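Local coordinates for protein endoglycosidase (Bacteroides thetaiotaomicron, PDB 6Q64) that probably hydrolyses glycosidic bonds within complex N-glycans, as an endoglycosidase of glycoside hydrolase family 18, at residues A[56-61]-A[94-99]; A[105-110]-A[139-144]; A[337-340]-A[344-347]. The protein carries 1 engineered substitution. One frame throughout, in Å; residues are numbered along the deposited sequence.

Contact 1 (A[56-61]-A[94-99])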
loop_
_atom_site.group_PDB
_atom_site.type_symbol
_atom_site.label_atom_id
_atom_site.label_comp_id
_atom_site.label_asym_id
_atom_site.label_seq_id
_atom_site.Cartn_x
_atom_site.Cartn_y
_atom_site.Cartn_z
ATOM N N ARG A 56 0.293 -16.834 21.303
ATOM C CA ARG A 56 1.594 -16.849 20.663
ATOM C C ARG A 56 1.539 -17.715 19.392
ATOM O O ARG A 56 1.939 -17.199 18.326
ATOM C CB ARG A 56 2.646 -17.351 21.657
ATOM C CG ARG A 56 3.558 -16.247 22.164
ATOM C CD ARG A 56 3.827 -16.270 23.653
ATOM N NE ARG A 56 4.683 -17.374 24.052
ATOM C CZ ARG A 56 4.884 -17.740 25.307
ATOM N NH1 ARG A 56 4.297 -17.073 26.282
ATOM N NH2 ARG A 56 5.676 -18.762 25.582
ATOM N N GLU A 57 1.059 -18.959 19.527
ATOM C CA GLU A 57 0.986 -19.986 18.466
ATOM C C GLU A 57 0.027 -19.479 17.390
ATOM O O GLU A 57 0.346 -19.636 16.194
ATOM C CB GLU A 57 0.598 -21.360 19.044
ATOM C CG GLU A 57 0.424 -22.485 17.999
ATOM C CD GLU A 57 1.577 -22.792 17.020
ATOM O OE1 GLU A 57 2.659 -23.253 17.486
ATOM O OE2 GLU A 57 1.400 -22.598 15.772
ATOM N N TYR A 58 -1.093 -18.873 17.784
ATOM C CA TYR A 58 -2.097 -18.350 16.830
ATOM C C TYR A 58 -1.392 -17.372 15.900
ATOM O O TYR A 58 -1.602 -17.476 14.716
ATOM C CB TYR A 58 -3.256 -17.610 17.501
ATOM C CG TYR A 58 -4.074 -16.765 16.548
ATOM C CD1 TYR A 58 -4.791 -17.353 15.523
ATOM C CD2 TYR A 58 -4.082 -15.372 16.615
ATOM C CE1 TYR A 58 -5.527 -16.589 14.623
ATOM C CE2 TYR A 58 -4.815 -14.588 15.723
ATOM C CZ TYR A 58 -5.549 -15.202 14.720
ATOM O OH TYR A 58 -6.304 -14.483 13.829
ATOM N N PHE A 59 -0.641 -16.406 16.425
ATOM C CA PHE A 59 -0.080 -15.312 15.586
ATOM C C PHE A 59 1.133 -15.846 14.818
ATOM O O PHE A 59 1.549 -15.184 13.876
ATOM C CB PHE A 59 0.295 -14.078 16.410
ATOM C CG PHE A 59 -0.856 -13.222 16.872
ATOM C CD1 PHE A 59 -1.669 -12.573 15.964
ATOM C CD2 PHE A 59 -1.102 -13.024 18.217
ATOM C CE1 PHE A 59 -2.714 -11.771 16.387
ATOM C CE2 PHE A 59 -2.144 -12.211 18.634
ATOM C CZ PHE A 59 -2.956 -11.590 17.721
ATOM N N ALA A 60 1.693 -16.989 15.230
ATOM C CA ALA A 60 2.797 -17.682 14.521
ATOM C C ALA A 60 2.266 -18.198 13.177
ATOM O O ALA A 60 2.968 -18.016 12.162
ATOM C CB ALA A 60 3.361 -18.796 15.363
ATOM N N GLN A 61 1.066 -18.775 13.160
ATOM C CA GLN A 61 0.410 -19.221 11.912
ATOM C C GLN A 61 0.063 -17.994 11.074
ATOM O O GLN A 61 0.124 -18.096 9.838
ATOM C CB GLN A 61 -0.876 -19.980 12.172
ATOM C CG GLN A 61 -0.740 -20.930 13.334
ATOM C CD GLN A 61 -0.600 -22.350 12.874
ATOM O OE1 GLN A 61 0.075 -22.620 11.881
ATOM N NE2 GLN A 61 -1.255 -23.250 13.604
ATOM N N LEU A 94 -6.109 -4.056 13.496
ATOM C CA LEU A 94 -6.652 -4.258 12.167
ATOM C C LEU A 94 -6.997 -5.727 12.020
ATOM O O LEU A 94 -6.391 -6.569 12.660
ATOM C CB LEU A 94 -5.591 -3.883 11.141
ATOM C CG LEU A 94 -5.357 -2.397 10.931
ATOM C CD1 LEU A 94 -4.082 -2.174 10.116
ATOM C CD2 LEU A 94 -6.571 -1.798 10.253
ATOM N N PRO A 95 -7.893 -6.087 11.094
ATOM C CA PRO A 95 -8.106 -7.491 10.753
ATOM C C PRO A 95 -6.776 -8.217 10.522
ATOM O O PRO A 95 -5.867 -7.653 9.940
ATOM C CB PRO A 95 -8.911 -7.406 9.467
ATOM C CG PRO A 95 -9.653 -6.069 9.583
ATOM C CD PRO A 95 -8.686 -5.150 10.286
ATOM N N ASP A 96 -6.672 -9.426 11.051
ATOM C CA ASP A 96 -5.430 -10.238 11.049
ATOM C C ASP A 96 -5.030 -10.580 9.607
ATOM O O ASP A 96 -3.900 -10.957 9.411
ATOM C CB ASP A 96 -5.609 -11.501 11.898
ATOM C CG ASP A 96 -5.761 -11.197 13.375
ATOM O OD1 ASP A 96 -5.468 -10.024 13.747
ATOM O OD2 ASP A 96 -6.128 -12.139 14.153
ATOM N N SER A 97 -5.935 -10.449 8.649
ATOM C CA SER A 97 -5.744 -10.788 7.218
ATOM C C SER A 97 -5.115 -9.611 6.450
ATOM O O SER A 97 -4.793 -9.783 5.273
ATOM C CB SER A 97 -7.092 -11.124 6.607
ATOM O OG SER A 97 -8.033 -10.061 6.854
ATOM N N VAL A 98 -5.007 -8.426 7.042
ATOM C CA VAL A 98 -4.278 -7.293 6.412
ATOM C C VAL A 98 -2.777 -7.586 6.429
ATOM O O VAL A 98 -2.250 -7.766 7.512
ATOM C CB VAL A 98 -4.590 -5.989 7.146
ATOM C CG1 VAL A 98 -3.531 -4.956 6.889
ATOM C CG2 VAL A 98 -5.958 -5.451 6.758
ATOM N N ASP A 99 -2.111 -7.544 5.268
ATOM C CA ASP A 99 -0.665 -7.879 5.112
ATOM C C ASP A 99 0.203 -6.649 5.299
ATOM O O ASP A 99 1.252 -6.778 5.965
ATOM C CB ASP A 99 -0.380 -8.458 3.741
ATOM C CG ASP A 99 -1.017 -9.819 3.652
ATOM O OD1 ASP A 99 -0.498 -10.727 4.302
ATOM O OD2 ASP A 99 -2.056 -9.925 3.011
#

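Contact 2 (A[105-110]-A[139-144])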
loop_
_atom_site.group_PDB
_atom_site.type_symbol
_atom_site.label_atom_id
_atom_site.label_comp_id
_atom_site.label_asym_id
_atom_site.label_seq_id
_atom_site.Cartn_x
_atom_site.Cartn_y
_atom_site.Cartn_z
ATOM N N GLY A 105 -1.360 10.425 5.616
ATOM C CA GLY A 105 -1.271 11.684 6.367
ATOM C C GLY A 105 -0.043 11.745 7.256
ATOM O O GLY A 105 0.537 12.856 7.374
ATOM N N THR A 106 0.356 10.634 7.885
ATOM C CA THR A 106 1.444 10.671 8.898
ATOM C C THR A 106 2.769 10.854 8.174
ATOM O O THR A 106 2.899 10.292 7.099
ATOM C CB THR A 106 1.477 9.427 9.783
ATOM O OG1 THR A 106 1.931 8.394 8.910
ATOM C CG2 THR A 106 0.141 9.136 10.444
ATOM N N ARG A 107 3.685 11.626 8.751
ATOM C CA ARG A 107 4.935 12.098 8.095
ATOM C C ARG A 107 6.119 11.699 8.970
ATOM O O ARG A 107 6.920 10.879 8.543
ATOM C CB ARG A 107 4.881 13.618 7.864
ATOM C CG ARG A 107 5.247 14.056 6.449
ATOM C CD ARG A 107 4.580 13.188 5.377
ATOM N NE ARG A 107 3.396 13.762 4.738
ATOM C CZ ARG A 107 2.317 13.080 4.331
ATOM N NH1 ARG A 107 2.202 11.770 4.511
ATOM N NH2 ARG A 107 1.327 13.731 3.749
ATOM N N GLY A 108 6.201 12.269 10.162
ATOM C CA GLY A 108 7.252 11.948 11.135
ATOM C C GLY A 108 6.745 12.199 12.533
ATOM O O GLY A 108 5.538 11.976 12.767
ATOM N N TYR A 109 7.645 12.615 13.420
ATOM C CA TYR A 109 7.343 12.954 14.831
ATOM C C TYR A 109 6.339 11.954 15.440
ATOM O O TYR A 109 5.314 12.442 15.949
ATOM C CB TYR A 109 6.754 14.364 14.860
ATOM C CG TYR A 109 7.676 15.491 14.455
ATOM C CD1 TYR A 109 8.691 15.907 15.305
ATOM C CD2 TYR A 109 7.480 16.212 13.283
ATOM C CE1 TYR A 109 9.511 16.979 14.993
ATOM C CE2 TYR A 109 8.294 17.285 12.952
ATOM C CZ TYR A 109 9.314 17.665 13.811
ATOM O OH TYR A 109 10.143 18.703 13.519
ATOM N N LEU A 110 6.591 10.631 15.388
ATOM C CA LEU A 110 5.690 9.578 15.950
ATOM C C LEU A 110 5.700 9.597 17.492
ATOM O O LEU A 110 6.790 9.765 18.090
ATOM C CB LEU A 110 6.116 8.190 15.457
ATOM C CG LEU A 110 5.991 7.899 13.954
ATOM C CD1 LEU A 110 6.224 6.417 13.679
ATOM C CD2 LEU A 110 4.648 8.322 13.365
ATOM N N GLY A 139 11.833 18.324 -4.432
ATOM C CA GLY A 139 11.545 18.561 -3.008
ATOM C C GLY A 139 10.057 18.445 -2.756
ATOM O O GLY A 139 9.308 19.290 -3.302
ATOM N N ASP A 140 9.632 17.437 -2.000
ATOM C CA ASP A 140 8.194 17.266 -1.688
ATOM C C ASP A 140 8.081 16.652 -0.297
ATOM O O ASP A 140 8.471 15.486 -0.161
ATOM C CB ASP A 140 7.471 16.452 -2.766
ATOM C CG ASP A 140 6.616 17.283 -3.726
ATOM O OD1 ASP A 140 6.803 18.507 -3.805
ATOM O OD2 ASP A 140 5.767 16.692 -4.409
ATOM N N GLN A 141 7.628 17.443 0.687
ATOM C CA GLN A 141 7.280 16.979 2.059
ATOM C C GLN A 141 8.542 16.717 2.882
ATOM O O GLN A 141 8.382 16.262 4.012
ATOM C CB GLN A 141 6.471 15.671 2.067
ATOM C CG GLN A 141 5.173 15.721 1.267
ATOM C CD GLN A 141 4.112 16.516 1.984
ATOM O OE1 GLN A 141 3.423 16.004 2.865
ATOM N NE2 GLN A 141 3.986 17.786 1.628
ATOM N N LEU A 142 9.744 16.930 2.347
ATOM C CA LEU A 142 10.983 16.849 3.166
ATOM C C LEU A 142 11.720 18.175 3.048
ATOM O O LEU A 142 12.880 18.262 3.508
ATOM C CB LEU A 142 11.872 15.690 2.710
ATOM C CG LEU A 142 11.371 14.271 2.992
ATOM C CD1 LEU A 142 12.440 13.255 2.604
ATOM C CD2 LEU A 142 10.979 14.075 4.453
ATOM N N THR A 143 11.056 19.175 2.474
ATOM C CA THR A 143 11.687 20.494 2.229
ATOM C C THR A 143 11.328 21.331 3.455
ATOM O O THR A 143 10.148 21.546 3.731
ATOM C CB THR A 143 11.431 20.970 0.777
ATOM O OG1 THR A 143 11.662 22.377 0.700
ATOM C CG2 THR A 143 10.070 20.626 0.197
ATOM N N PRO A 144 12.331 21.748 4.275
ATOM C CA PRO A 144 12.071 22.425 5.541
ATOM C C PRO A 144 11.463 23.815 5.323
ATOM O O PRO A 144 11.584 24.329 4.212
ATOM C CB PRO A 144 13.453 22.529 6.221
ATOM C CG PRO A 144 14.454 22.442 5.107
ATOM C CD PRO A 144 13.778 21.614 4.031
#

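Contact 3 (A[337-340]-A[344-347])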
loop_
_atom_site.group_PDB
_atom_site.type_symbol
_atom_site.label_atom_id
_atom_site.label_comp_id
_atom_site.label_asym_id
_atom_site.label_seq_id
_atom_site.Cartn_x
_atom_site.Cartn_y
_atom_site.Cartn_z
ATOM N N TYR A 337 -12.833 3.726 7.694
ATOM C CA TYR A 337 -14.274 4.089 7.573
ATOM C C TYR A 337 -15.147 2.826 7.508
ATOM O O TYR A 337 -16.375 2.979 7.479
ATOM C CB TYR A 337 -14.523 4.978 6.350
ATOM C CG TYR A 337 -14.063 6.410 6.502
ATOM C CD1 TYR A 337 -12.781 6.700 6.934
ATOM C CD2 TYR A 337 -14.901 7.480 6.213
ATOM C CE1 TYR A 337 -12.323 8.001 7.045
ATOM C CE2 TYR A 337 -14.472 8.792 6.339
ATOM C CZ TYR A 337 -13.172 9.048 6.748
ATOM O OH TYR A 337 -12.692 10.317 6.876
ATOM N N ASP A 338 -14.528 1.643 7.474
ATOM C CA ASP A 338 -15.181 0.305 7.426
ATOM C C ASP A 338 -15.414 -0.177 8.865
ATOM O O ASP A 338 -16.190 -1.155 9.071
ATOM C CB ASP A 338 -14.264 -0.679 6.684
ATOM C CG ASP A 338 -14.853 -1.990 6.181
ATOM O OD1 ASP A 338 -16.112 -2.174 6.210
ATOM O OD2 ASP A 338 -14.030 -2.809 5.725
ATOM N N TYR A 339 -14.702 0.436 9.808
ATOM C CA TYR A 339 -14.800 0.126 11.251
ATOM C C TYR A 339 -16.221 0.385 11.752
ATOM O O TYR A 339 -16.804 -0.491 12.367
ATOM C CB TYR A 339 -13.732 0.867 12.052
ATOM C CG TYR A 339 -13.691 0.396 13.472
ATOM C CD1 TYR A 339 -14.538 0.955 14.429
ATOM C CD2 TYR A 339 -12.876 -0.663 13.844
ATOM C CE1 TYR A 339 -14.541 0.499 15.738
ATOM C CE2 TYR A 339 -12.869 -1.131 15.152
ATOM C CZ TYR A 339 -13.704 -0.547 16.099
ATOM O OH TYR A 339 -13.699 -1.015 17.377
ATOM N N PRO A 340 -16.848 1.561 11.566
ATOM C CA PRO A 340 -18.192 1.766 12.091
ATOM C C PRO A 340 -19.196 0.753 11.534
ATOM O O PRO A 340 -20.324 0.805 11.913
ATOM C CB PRO A 340 -18.601 3.191 11.682
ATOM C CG PRO A 340 -17.307 3.886 11.274
ATOM C CD PRO A 340 -16.271 2.801 11.034
ATOM N N PRO A 344 -17.479 -4.547 12.373
ATOM C CA PRO A 344 -16.385 -3.644 12.022
ATOM C C PRO A 344 -15.435 -4.326 11.032
ATOM O O PRO A 344 -15.143 -5.509 11.256
ATOM C CB PRO A 344 -15.679 -3.323 13.350
ATOM C CG PRO A 344 -16.107 -4.419 14.300
ATOM C CD PRO A 344 -17.451 -4.902 13.799
ATOM N N TYR A 345 -14.984 -3.552 10.026
ATOM C CA TYR A 345 -14.164 -3.968 8.846
ATOM C C TYR A 345 -14.925 -5.030 8.022
ATOM O O TYR A 345 -14.338 -5.986 7.455
ATOM C CB TYR A 345 -12.755 -4.395 9.266
ATOM C CG TYR A 345 -11.803 -3.245 9.458
ATOM C CD1 TYR A 345 -11.248 -2.586 8.379
ATOM C CD2 TYR A 345 -11.475 -2.788 10.719
ATOM C CE1 TYR A 345 -10.389 -1.510 8.549
ATOM C CE2 TYR A 345 -10.612 -1.726 10.915
ATOM C CZ TYR A 345 -10.069 -1.084 9.821
ATOM O OH TYR A 345 -9.218 -0.040 9.997
ATOM N N LYS A 346 -16.234 -4.822 7.920
ATOM C CA LYS A 346 -17.179 -5.775 7.298
ATOM C C LYS A 346 -16.614 -6.175 5.937
ATOM O O LYS A 346 -16.445 -7.385 5.682
ATOM C CB LYS A 346 -18.555 -5.113 7.148
ATOM C CG LYS A 346 -19.642 -5.988 6.545
ATOM C CD LYS A 346 -20.884 -5.214 6.264
ATOM C CE LYS A 346 -22.006 -6.037 5.662
ATOM N NZ LYS A 346 -23.101 -5.148 5.169
ATOM N N TRP A 347 -16.364 -5.167 5.107
ATOM C CA TRP A 347 -16.178 -5.336 3.649
ATOM C C TRP A 347 -14.785 -5.896 3.395
ATOM O O TRP A 347 -14.660 -6.949 2.759
ATOM C CB TRP A 347 -16.413 -4.009 2.947
ATOM C CG TRP A 347 -17.851 -3.615 3.029
ATOM C CD1 TRP A 347 -18.366 -2.489 3.589
ATOM C CD2 TRP A 347 -18.973 -4.364 2.546
ATOM N NE1 TRP A 347 -19.727 -2.458 3.446
ATOM C CE2 TRP A 347 -20.129 -3.605 2.828
ATOM C CE3 TRP A 347 -19.108 -5.577 1.860
ATOM C CZ2 TRP A 347 -21.405 -4.038 2.482
ATOM C CZ3 TRP A 347 -20.370 -6.013 1.523
ATOM C CH2 TRP A 347 -21.504 -5.260 1.857
#

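Contact 1 (A[56-61]-A[94-99])
Tyr-58 swings its ring out from the helix with CG anti to the backbone N (chi1 164°), while Asp-96, its CG beside the backbone N (chi1 -67°), sends its carboxylate to meet the phenol. The pair links helix 53-65, which precedes the first strand of this TIM barrel, to the loop running into strand 100-102. One hydrogen bond carries the contact: the hydroxyl of Tyr-58 donates to OD2 of Asp-96, with OH and OD2 only 2.4 Å apart, a separation too short to be taken literally. OD2 arrives at the edge of the tyrosine ring, near its plane, although the carboxylate as a whole is turned 49° from that plane. The other oxygen, OD1, forms a salt bridge with Lys-125, so the two oxygens of the acid have different partners, and the nearby positive charge probably helps to keep it ionised. A type I turn from Pro-95 to Val-98, closed by Val-98 N to Pro-95 O, carries Asp-96 at its second position. Beside the bond lies the buried Phe-59, with CD2 of Tyr-58 lying over the centre of its ring, 3.7 Å above the plane, and its own CE1 4.1 Å from Asp-96 OD2.

Contact 2 (A[105-110]-A[139-144])
Arg-107 NE donates to Gln-141 OE1 at 2.9 Å, the stronger of two bonds that converge on this one amide oxygen. The nitrogen lies in the carbonyl plane on a lone pair of OE1, with a C=O...N angle of 142°. Seen from the arginine, the oxygen comes to the guanidinium edge but is tilted somewhat from its plane. Arg-107 NH2 adds a weak bond to the same OE1 at 3.2 Å, so that two N-H groups of the guanidinium share one acceptor; the guanidinium and amide planes stand 68° apart. Bends at chi2 (45°) and chi3 fold the arginine back over its own loop, where NH1 makes a weak bond to Thr-106 O at 3.1 Å and Gly-105 O sits 3.4 Å above the centre of the guanidinium. A leucine here would remove every one of these donors and would probably leave Gln-141 OE1 without its mate and the glutamine amide freer to turn. Farther out, both side chains touch Trp-133 of strand 128-135, while Leu-142 packs on helix 162-179. The contact thus ties together two loops that follow neighbouring strands, 100-102 and 128-135, of the TIM barrel. A cation here meets a neutral amide, so the link is a hydrogen bond and not a salt bridge, and the nearby carbonyl oxygens of Thr-106, Gly-105 and Gln-141 probably ease the arginine charge.

Contact 3 (A[337-340]-A[344-347])
Asp-338 grips the start of helix 346-358 with both its backbone and its side chain. Its carbonyl O accepts the N-H of Tyr-345 at 2.8 Å, the donor standing well above the carbonyl plane. Its carboxylate reaches the helix itself: the N-H of Trp-347 points almost straight at Asp-338 OD1 (3.2 Å from N, N-H...O angle 177°), which accepts it on its syn lone pair, and a weak second bond runs from Trp-347 N to OD2 at 3.4 Å. The acid is placed there by a first torsion that sets CG anti to the backbone N (chi1 -164°). OD1 also receives Asn-341 ND2, and OD2 the backbone N-H of Leu-348, so the buried carboxylate is shared between the intervening loop and the first turn of the helix, whose dipole would probably stabilise its negative charge.

Alongside this polar grip runs an apolar one. Pro-344 lays its CB over one face of the Tyr-339 ring, a CH-pi contact 4.1 Å from CB to the ring centroid and 17° off the normal. The same proline brings its CA to Tyr-339 O at 3.2 Å in a CA-H...O contact. Tyr-345 comes in differently, its CE2 meeting Tyr-339 CD2 at 3.9 Å near the plane of the Tyr-339 ring.

In the next shell, Tyr-339 rests on Ala-87, and Trp-347 NE1 makes a weak bond to Lys-291 O. Tyr-345, at the N-cap position, has positive phi and psi, and with this backbone turn the chain enters the helix. The whole is a beta-alpha connection, joining strand 329-333 to the final helix of the chain in a family 18 TIM barrel, with an aspartate from the connecting loop binding amides of the helix's first turn.

Overall arrangement
Taken together, the three contacts illustrate how chemistry follows position in one barrel. Contact 2 lies at the surface and rests on a pair of arginine N-H groups sharing one amide oxygen, between loops following adjacent strands. Contacts 1 and 3 are partly buried, and in each an aspartate carboxylate is the key acceptor, served by a phenol and a lysine in contact 1 but by helix-start backbone amides and an asparagine side chain in contact 3. Contact 3 is local in sequence and buries the largest area, whereas contacts 1 and 2 join segments about thirty residues apart. Contacts 1 and 3 also touch, Leu-94 and Pro-95 packing against Tyr-345; contact 2 stands apart, its nearest atoms about 11 Å from contact 3.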